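Local coordinates for CmeC (Campylobacter jejuni, PDB 4MT4), which forms a trimeric outer membrane channel of the outer membrane factor family and probably serves as the exit duct for drug efflux, at residues 50-53 with 54-58; 168-171 with 172-175; 222-225 with 226-230; 239-242 with 243-247. All blocks are in the same frame, centred on the assembly; numbering follows the deposited sequence.

All four contacts are local, each within one or two turns of helix, and all lie in the helical part of the subunit. Interactions 2 and 3 are direct neighbours: their centres are 11 Å apart, and helices 129-195 and 201-236 meet where E173 OE1 comes within 3.1 Å of K225 CE. Interaction 4 follows interaction 3 in the chain, with centres 14 Å apart, and L229 CD1 touches N247 OD1 at 3.6 Å. Interaction 1 stands apart, its nearest atoms about 6 Å from interaction 4. Interactions 3 and 4 both reach R370 of the second subunit. None of the four includes C1, I124, D125 or L126 of the lipid pocket.

Interaction 1 of 4, residues 50-53 with 54-58; sequences VDLA and LKNNN
This contact is the C-terminal turn of the short helix 44-56, where L54 and N56 pack back on V50 and L52 just before helix 58-79 starts. It belongs to the helical part of the outer membrane factor fold. The backbone sets the frame. L54 N binds V50 O at 2.9 Å. N56 N binds L52 O, and N57 N binds A53 O at 2.9 Å. N57 then leaves helical geometry and serves as N-cap of the next helix, its OD1 accepting from L60 N. One asparagine therefore closes one helix and starts another. Its ND2 is also bound, to L235 O of helix 201-236.

Two side-chain pairs run along the turn. V50 and L54 lie side by side and point the same way, with V50 CG1 4.1 Å from L54 CD1. V50 CG1 is anti to the backbone N (chi1 167°), which places this methyl beside L54. Helix 129-195 covers L54 through R152 and I156. L52 and N56 form the second parallel pair, with the methyl L52 CD2 3.7 Å from N56 ND2. That amide is held at both ends: ND2 donates to T236 O, and OD1 accepts from a lysine. The lysine is K55. Its chain is extended and bends only at the last torsion, and its ammonium also forms a salt bridge with D468. K55 NZ meets N56 OD1 at 2.8 Å, in the carbonyl plane and on a lone pair.

Interaction 2 of 4, residues 168-171 with 172-175; sequences NAYE and NENA
N168 and N172 stand one turn apart on helix 129-195, a long helix of the outer membrane factor helical barrel, and share an asparagine partner on helix 411-445. Their amides cross with planes 59° apart. The two nitrogens, N168 ND2 and N172 ND2, are 3.5 Å apart. Both are donors, so they do not bond to each other. N430 OD1 accepts from both, which probably accounts for the close approach. N172 OD1 accepts from N429 ND2, so both ends of the N172 amide are used between helices. N168 CG is anti to its own N (chi1 -165°), while N172 CG lies beside its own N (chi1 -73°). These two settings bring the amides together.

The backbone is regular helix. N172 N donates to N168 O, E173 N to A169 O and A175 N to E171 O. N174 N donates to Y170 O at 2.9 Å. Y170 stacks on Y250, outside this turn. The E173 chain is extended beyond CG and runs beside K222 and K225 of helix 201-236. One of its carboxylate oxygens is buried without a hydrogen-bonding partner in the model: E173 OE1, 4.3 Å from Y170 CD1.

Interaction 3 of 4, residues 222-225 with 226-230; sequences KLNK and ENYLK
K225 and E226 are sequence neighbours on helix 201-236, and their side chains run the same way to a salt bridge. The K225 chain can be followed outward. CB touches the backbone, 3.2 Å from E226 N. CG is anti to the backbone N (chi1 -173°) and lies 3.9 Å from E226 N. The bend at chi2 keeps CD near the same nitrogen, 3.8 Å from E226 N. The bend at chi3 then carries CE and NZ to the carboxylate. CE comes 3.9 Å from E226 OE2, and NZ ends 2.9 Å from E226 OE2. NZ meets that oxygen on its anti side, 33° out of the carboxylate plane. E226 also bends at chi2, which turns its carboxylate to the lysine.

N224 and Y228, one turn apart, meet with amide and ring planes 70° apart. N224 ND2 lies in the ring plane at its edge, 3.9 Å from Y228 CE2. The backbone bonds E226 N to K222 O and L229 N to K225 O hold the turn.

The segment lies in a predicted coiled coil. K222, N224 and K225 pack on E173 and A169 of helix 129-195. L223, E226, L229 and K230 face the second subunit, where E226 OE1 makes a weak, long ion pair with R370 of that subunit.

Interaction 4 of 4, residues 239-242 with 243-247; sequences DLND and ILYKN
I243 N donates to D239 O at 3.0 Å and closes the first turn at the start of the short helix 240-245. D239 is the N-cap: its OD1 accepts from D242 N at 2.9 Å, on the anti side and 23° out of the carboxylate plane. Next, L244 N binds L240 O and Y245 N binds N241 O at 2.8 Å. The last bond, from K246 N to D242 O, is weak.

D242 is gripped from outside the turn. Its OD1 forms a salt bridge with K233 and its OD2 accepts from S237 OG, both earlier in the chain. K246 crosses it at about a right angle with its aliphatic part. D242 CG is anti to the backbone N (chi1 172°), which brings D242 OD1 against K246 CB at 3.1 Å. The K246 ammonium does not contact that carboxylate; D242 OD1 and K246 NZ are 5.7 Å apart.

N241 and Y245 stand one turn apart. N241 OD1 lies at the ring edge, in its plane, 3.6 Å from Y245 CE2. The same oxygen accepts from S15 N of the second subunit, and Y245 OH bonds to S15 O of that subunit. L244 CB sits over one face of the Y245 ring, toward its rim. L240 CD2 and I243 CD1 pack 4.2 Å apart, and these two side chains rest on F366 and I363 of the second subunit. R370 of that subunit donates to I243 O and K246 O. This is an N-capped short helix in the subunit interface, consistent with the equatorial domain that surrounds the alpha-helical barrel in outer membrane factor trimers.

Interaction 1 of 4, residues 50-53 with 54-58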
# COMPACT_ATOMS: atom_id res chain seq x y z
N VAL B 50 22.41 2.37 -15.47
CA VAL B 50 21.36 3.39 -15.47
C VAL B 50 20.63 3.37 -16.80
O VAL B 50 19.40 3.48 -16.86
CB VAL B 50 21.93 4.80 -15.19
CG1 VAL B 50 20.89 5.87 -15.51
CG2 VAL B 50 22.39 4.91 -13.75
N ASP B 51 21.39 3.22 -17.88
CA ASP B 51 20.81 3.12 -19.22
C ASP B 51 19.93 1.88 -19.34
O ASP B 51 18.90 1.91 -20.01
CB ASP B 51 21.91 3.07 -20.29
CG ASP B 51 22.55 4.43 -20.52
OD1 ASP B 51 21.96 5.45 -20.09
OD2 ASP B 51 23.63 4.49 -21.15
N LEU B 52 20.35 0.79 -18.70
CA LEU B 52 19.57 -0.44 -18.68
C LEU B 52 18.24 -0.22 -17.97
O LEU B 52 17.21 -0.75 -18.39
CB LEU B 52 20.36 -1.56 -18.00
CG LEU B 52 21.46 -2.22 -18.83
CD1 LEU B 52 22.37 -3.07 -17.95
CD2 LEU B 52 20.84 -3.07 -19.93
N ALA B 53 18.27 0.56 -16.89
CA ALA B 53 17.06 0.90 -16.16
C ALA B 53 16.13 1.74 -17.02
O ALA B 53 14.94 1.44 -17.15
CB ALA B 53 17.41 1.64 -14.87
N LEU B 54 16.68 2.79 -17.64
CA LEU B 54 15.90 3.67 -18.50
C LEU B 54 15.36 2.94 -19.73
O LEU B 54 14.48 3.44 -20.43
CB LEU B 54 16.75 4.86 -18.94
CG LEU B 54 17.13 5.85 -17.84
CD1 LEU B 54 18.13 6.88 -18.36
CD2 LEU B 54 15.89 6.53 -17.29
N LYS B 55 15.90 1.75 -19.98
CA LYS B 55 15.48 0.94 -21.12
C LYS B 55 14.52 -0.18 -20.71
O LYS B 55 13.54 -0.45 -21.41
CB LYS B 55 16.70 0.35 -21.82
CG LYS B 55 16.37 -0.64 -22.93
CD LYS B 55 17.63 -1.30 -23.48
CE LYS B 55 17.29 -2.35 -24.53
NZ LYS B 55 16.43 -3.43 -23.97
N ASN B 56 14.78 -0.81 -19.57
CA ASN B 56 14.07 -2.04 -19.22
C ASN B 56 13.14 -1.96 -18.01
O ASN B 56 12.29 -2.83 -17.83
CB ASN B 56 15.09 -3.16 -18.98
CG ASN B 56 15.94 -3.45 -20.21
OD1 ASN B 56 15.47 -3.37 -21.34
ND2 ASN B 56 17.21 -3.78 -19.98
N ASN B 57 13.29 -0.92 -17.18
CA ASN B 57 12.48 -0.82 -15.95
C ASN B 57 10.99 -0.78 -16.24
O ASN B 57 10.51 0.07 -16.99
CB ASN B 57 12.89 0.41 -15.14
CG ASN B 57 12.28 0.42 -13.75
OD1 ASN B 57 11.15 0.87 -13.56
ND2 ASN B 57 13.02 -0.09 -12.78
N ASN B 58 10.25 -1.70 -15.63
CA ASN B 58 8.83 -1.85 -15.90
C ASN B 58 7.96 -0.81 -15.21
O ASN B 58 6.90 -0.44 -15.72
CB ASN B 58 8.37 -3.26 -15.49
CG ASN B 58 8.86 -4.33 -16.45
OD1 ASN B 58 8.71 -4.20 -17.66
ND2 ASN B 58 9.45 -5.38 -15.90

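Interaction 2 of 4, residues 168-171 with 172-175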
# COMPACT_ATOMS: atom_id res chain seq x y z
N ASN B 168 29.16 -1.75 -2.06
CA ASN B 168 29.40 -1.80 -0.62
C ASN B 168 29.41 -3.24 -0.13
O ASN B 168 30.21 -3.62 0.71
CB ASN B 168 28.34 -0.99 0.12
CG ASN B 168 28.71 -0.69 1.56
OD1 ASN B 168 28.00 0.03 2.25
ND2 ASN B 168 29.84 -1.23 2.01
N ALA B 169 28.50 -4.04 -0.68
CA ALA B 169 28.38 -5.44 -0.32
C ALA B 169 29.56 -6.25 -0.84
O ALA B 169 30.03 -7.18 -0.18
CB ALA B 169 27.07 -6.01 -0.84
N TYR B 170 30.05 -5.89 -2.03
CA TYR B 170 31.22 -6.54 -2.60
C TYR B 170 32.46 -6.26 -1.76
O TYR B 170 33.26 -7.16 -1.50
CB TYR B 170 31.45 -6.08 -4.04
CG TYR B 170 30.73 -6.90 -5.09
CD1 TYR B 170 31.06 -8.23 -5.31
CD2 TYR B 170 29.73 -6.34 -5.88
CE1 TYR B 170 30.41 -8.98 -6.27
CE2 TYR B 170 29.08 -7.08 -6.84
CZ TYR B 170 29.42 -8.40 -7.03
OH TYR B 170 28.76 -9.14 -8.00
N GLU B 171 32.61 -5.00 -1.35
CA GLU B 171 33.77 -4.57 -0.57
C GLU B 171 33.84 -5.27 0.79
O GLU B 171 34.90 -5.72 1.21
CB GLU B 171 33.74 -3.06 -0.38
CG GLU B 171 34.11 -2.27 -1.62
CD GLU B 171 35.58 -2.37 -1.96
OE1 GLU B 171 36.40 -1.75 -1.25
OE2 GLU B 171 35.93 -3.08 -2.93
N ASN B 172 32.70 -5.35 1.47
CA ASN B 172 32.64 -6.02 2.76
C ASN B 172 32.85 -7.53 2.62
O ASN B 172 33.45 -8.16 3.50
CB ASN B 172 31.30 -5.75 3.45
CG ASN B 172 31.19 -4.33 3.97
OD1 ASN B 172 32.19 -3.64 4.13
ND2 ASN B 172 29.96 -3.89 4.24
N GLU B 173 32.37 -8.10 1.52
CA GLU B 173 32.55 -9.52 1.26
C GLU B 173 34.02 -9.85 0.99
O GLU B 173 34.53 -10.87 1.46
CB GLU B 173 31.69 -9.96 0.08
CG GLU B 173 31.91 -11.41 -0.33
CD GLU B 173 31.18 -11.77 -1.61
OE1 GLU B 173 30.35 -10.95 -2.06
OE2 GLU B 173 31.43 -12.86 -2.16
N ASN B 174 34.68 -8.99 0.22
CA ASN B 174 36.09 -9.19 -0.11
C ASN B 174 36.98 -9.00 1.11
O ASN B 174 37.99 -9.69 1.26
CB ASN B 174 36.51 -8.23 -1.23
CG ASN B 174 37.42 -8.89 -2.24
OD1 ASN B 174 38.63 -9.01 -2.03
ND2 ASN B 174 36.85 -9.32 -3.36
N ALA B 175 36.61 -8.06 1.97
CA ALA B 175 37.34 -7.81 3.21
C ALA B 175 37.18 -8.99 4.16
O ALA B 175 38.12 -9.37 4.86
CB ALA B 175 36.86 -6.53 3.86

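Interaction 3 of 4, residues 222-225 with 226-230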
# COMPACT_ATOMS: atom_id res chain seq x y z
N LYS B 222 28.34 -12.66 1.78
CA LYS B 222 27.94 -13.20 0.48
C LYS B 222 26.43 -13.08 0.31
O LYS B 222 25.94 -12.68 -0.75
CB LYS B 222 28.35 -14.66 0.34
CG LYS B 222 29.84 -14.93 0.38
CD LYS B 222 30.11 -16.41 0.19
CE LYS B 222 31.58 -16.75 0.36
NZ LYS B 222 31.82 -18.21 0.21
N LEU B 223 25.71 -13.42 1.37
CA LEU B 223 24.25 -13.40 1.36
C LEU B 223 23.74 -11.98 1.19
O LEU B 223 22.78 -11.73 0.46
CB LEU B 223 23.71 -14.03 2.64
CG LEU B 223 22.49 -14.93 2.46
CD1 LEU B 223 22.73 -15.89 1.31
CD2 LEU B 223 22.21 -15.70 3.74
N ASN B 224 24.38 -11.04 1.89
CA ASN B 224 24.04 -9.63 1.78
C ASN B 224 24.34 -9.10 0.39
O ASN B 224 23.65 -8.21 -0.12
CB ASN B 224 24.80 -8.83 2.83
CG ASN B 224 24.51 -7.34 2.75
OD1 ASN B 224 23.50 -6.86 3.28
ND2 ASN B 224 25.40 -6.60 2.10
N LYS B 225 25.37 -9.66 -0.24
CA LYS B 225 25.77 -9.27 -1.58
C LYS B 225 24.76 -9.78 -2.61
O LYS B 225 24.41 -9.08 -3.55
CB LYS B 225 27.17 -9.80 -1.89
CG LYS B 225 27.77 -9.31 -3.20
CD LYS B 225 27.52 -10.29 -4.35
CE LYS B 225 28.00 -11.69 -4.00
NZ LYS B 225 27.87 -12.63 -5.15
N GLU B 226 24.30 -11.01 -2.41
CA GLU B 226 23.33 -11.62 -3.31
C GLU B 226 21.98 -10.91 -3.25
O GLU B 226 21.24 -10.89 -4.23
CB GLU B 226 23.15 -13.10 -2.98
CG GLU B 226 24.28 -13.99 -3.49
CD GLU B 226 24.29 -14.09 -5.00
OE1 GLU B 226 23.21 -14.08 -5.61
OE2 GLU B 226 25.40 -14.17 -5.58
N ASN B 227 21.68 -10.33 -2.09
CA ASN B 227 20.42 -9.62 -1.91
C ASN B 227 20.35 -8.34 -2.74
O ASN B 227 19.31 -8.00 -3.29
CB ASN B 227 20.21 -9.28 -0.43
CG ASN B 227 18.87 -8.62 -0.17
OD1 ASN B 227 17.83 -9.29 -0.11
ND2 ASN B 227 18.88 -7.30 -0.01
N TYR B 228 21.48 -7.64 -2.82
CA TYR B 228 21.55 -6.39 -3.57
C TYR B 228 21.83 -6.65 -5.04
O TYR B 228 21.54 -5.80 -5.89
CB TYR B 228 22.62 -5.47 -2.98
CG TYR B 228 22.20 -4.80 -1.70
CD1 TYR B 228 21.22 -3.81 -1.70
CD2 TYR B 228 22.78 -5.14 -0.48
CE1 TYR B 228 20.82 -3.19 -0.53
CE2 TYR B 228 22.39 -4.52 0.70
CZ TYR B 228 21.42 -3.55 0.66
OH TYR B 228 21.02 -2.93 1.83
N LEU B 229 22.39 -7.81 -5.35
CA LEU B 229 22.58 -8.21 -6.74
C LEU B 229 21.21 -8.48 -7.36
O LEU B 229 20.93 -8.03 -8.47
CB LEU B 229 23.47 -9.45 -6.84
CG LEU B 229 24.55 -9.44 -7.92
CD1 LEU B 229 25.05 -10.85 -8.21
CD2 LEU B 229 24.07 -8.76 -9.20
N LYS B 230 20.37 -9.21 -6.64
CA LYS B 230 19.01 -9.48 -7.07
C LYS B 230 18.23 -8.18 -7.28
O LYS B 230 17.52 -8.02 -8.26
CB LYS B 230 18.28 -10.35 -6.04
CG LYS B 230 16.76 -10.31 -6.16
CD LYS B 230 16.09 -10.83 -4.89
CE LYS B 230 14.59 -10.59 -4.93
NZ LYS B 230 13.93 -11.02 -3.66

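Interaction 4 of 4, residues 239-242 with 243-247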
# COMPACT_ATOMS: atom_id res chain seq x y z
N ASP B 239 16.65 -9.76 -19.33
CA ASP B 239 17.19 -11.06 -19.72
C ASP B 239 17.13 -12.02 -18.53
O ASP B 239 17.70 -11.75 -17.48
CB ASP B 239 18.64 -10.91 -20.21
CG ASP B 239 19.17 -12.18 -20.83
OD1 ASP B 239 19.47 -13.14 -20.09
OD2 ASP B 239 19.31 -12.22 -22.07
N LEU B 240 16.43 -13.13 -18.72
CA LEU B 240 16.19 -14.09 -17.64
C LEU B 240 17.46 -14.82 -17.21
O LEU B 240 17.62 -15.16 -16.04
CB LEU B 240 15.12 -15.10 -18.06
CG LEU B 240 13.74 -14.50 -18.35
CD1 LEU B 240 12.75 -15.59 -18.69
CD2 LEU B 240 13.26 -13.68 -17.17
N ASN B 241 18.36 -15.06 -18.16
CA ASN B 241 19.63 -15.70 -17.85
C ASN B 241 20.54 -14.75 -17.08
O ASN B 241 21.25 -15.17 -16.17
CB ASN B 241 20.33 -16.17 -19.13
CG ASN B 241 19.94 -17.58 -19.52
OD1 ASN B 241 19.41 -18.34 -18.70
ND2 ASN B 241 20.20 -17.95 -20.77
N ASP B 242 20.52 -13.48 -17.46
CA ASP B 242 21.27 -12.44 -16.76
C ASP B 242 20.81 -12.35 -15.31
O ASP B 242 21.62 -12.23 -14.39
CB ASP B 242 21.10 -11.09 -17.45
CG ASP B 242 21.69 -9.94 -16.66
OD1 ASP B 242 22.74 -10.14 -16.02
OD2 ASP B 242 21.10 -8.84 -16.68
N ILE B 243 19.50 -12.41 -15.12
CA ILE B 243 18.90 -12.36 -13.79
C ILE B 243 19.30 -13.58 -12.97
O ILE B 243 19.60 -13.47 -11.78
CB ILE B 243 17.36 -12.28 -13.88
CG1 ILE B 243 16.94 -10.96 -14.51
CG2 ILE B 243 16.73 -12.44 -12.50
CD1 ILE B 243 15.50 -10.92 -14.93
N LEU B 244 19.32 -14.74 -13.61
CA LEU B 244 19.58 -16.00 -12.91
C LEU B 244 21.06 -16.24 -12.59
O LEU B 244 21.39 -16.64 -11.48
CB LEU B 244 19.06 -17.18 -13.74
CG LEU B 244 17.61 -17.62 -13.52
CD1 LEU B 244 17.23 -18.71 -14.51
CD2 LEU B 244 17.42 -18.10 -12.09
N TYR B 245 21.94 -16.01 -13.56
CA TYR B 245 23.31 -16.50 -13.44
C TYR B 245 24.40 -15.43 -13.46
O TYR B 245 25.48 -15.64 -12.91
CB TYR B 245 23.58 -17.52 -14.55
CG TYR B 245 22.56 -18.64 -14.60
CD1 TYR B 245 22.49 -19.58 -13.57
CD2 TYR B 245 21.67 -18.76 -15.66
CE1 TYR B 245 21.56 -20.60 -13.61
CE2 TYR B 245 20.74 -19.78 -15.70
CZ TYR B 245 20.69 -20.70 -14.68
OH TYR B 245 19.77 -21.72 -14.71
N LYS B 246 24.14 -14.30 -14.10
CA LYS B 246 25.18 -13.28 -14.26
C LYS B 246 25.41 -12.42 -13.02
O LYS B 246 24.58 -12.39 -12.11
CB LYS B 246 24.86 -12.38 -15.45
CG LYS B 246 25.03 -13.05 -16.80
CD LYS B 246 25.21 -12.03 -17.90
CE LYS B 246 25.64 -12.69 -19.20
NZ LYS B 246 26.38 -11.74 -20.08
N ASN B 247 26.54 -11.73 -12.99
CA ASN B 247 26.87 -10.82 -11.90
C ASN B 247 26.96 -9.38 -12.40
O ASN B 247 26.47 -9.05 -13.48
CB ASN B 247 28.18 -11.23 -11.23
CG ASN B 247 28.14 -12.64 -10.69
OD1 ASN B 247 27.60 -12.90 -9.61
ND2 ASN B 247 28.72 -13.58 -11.44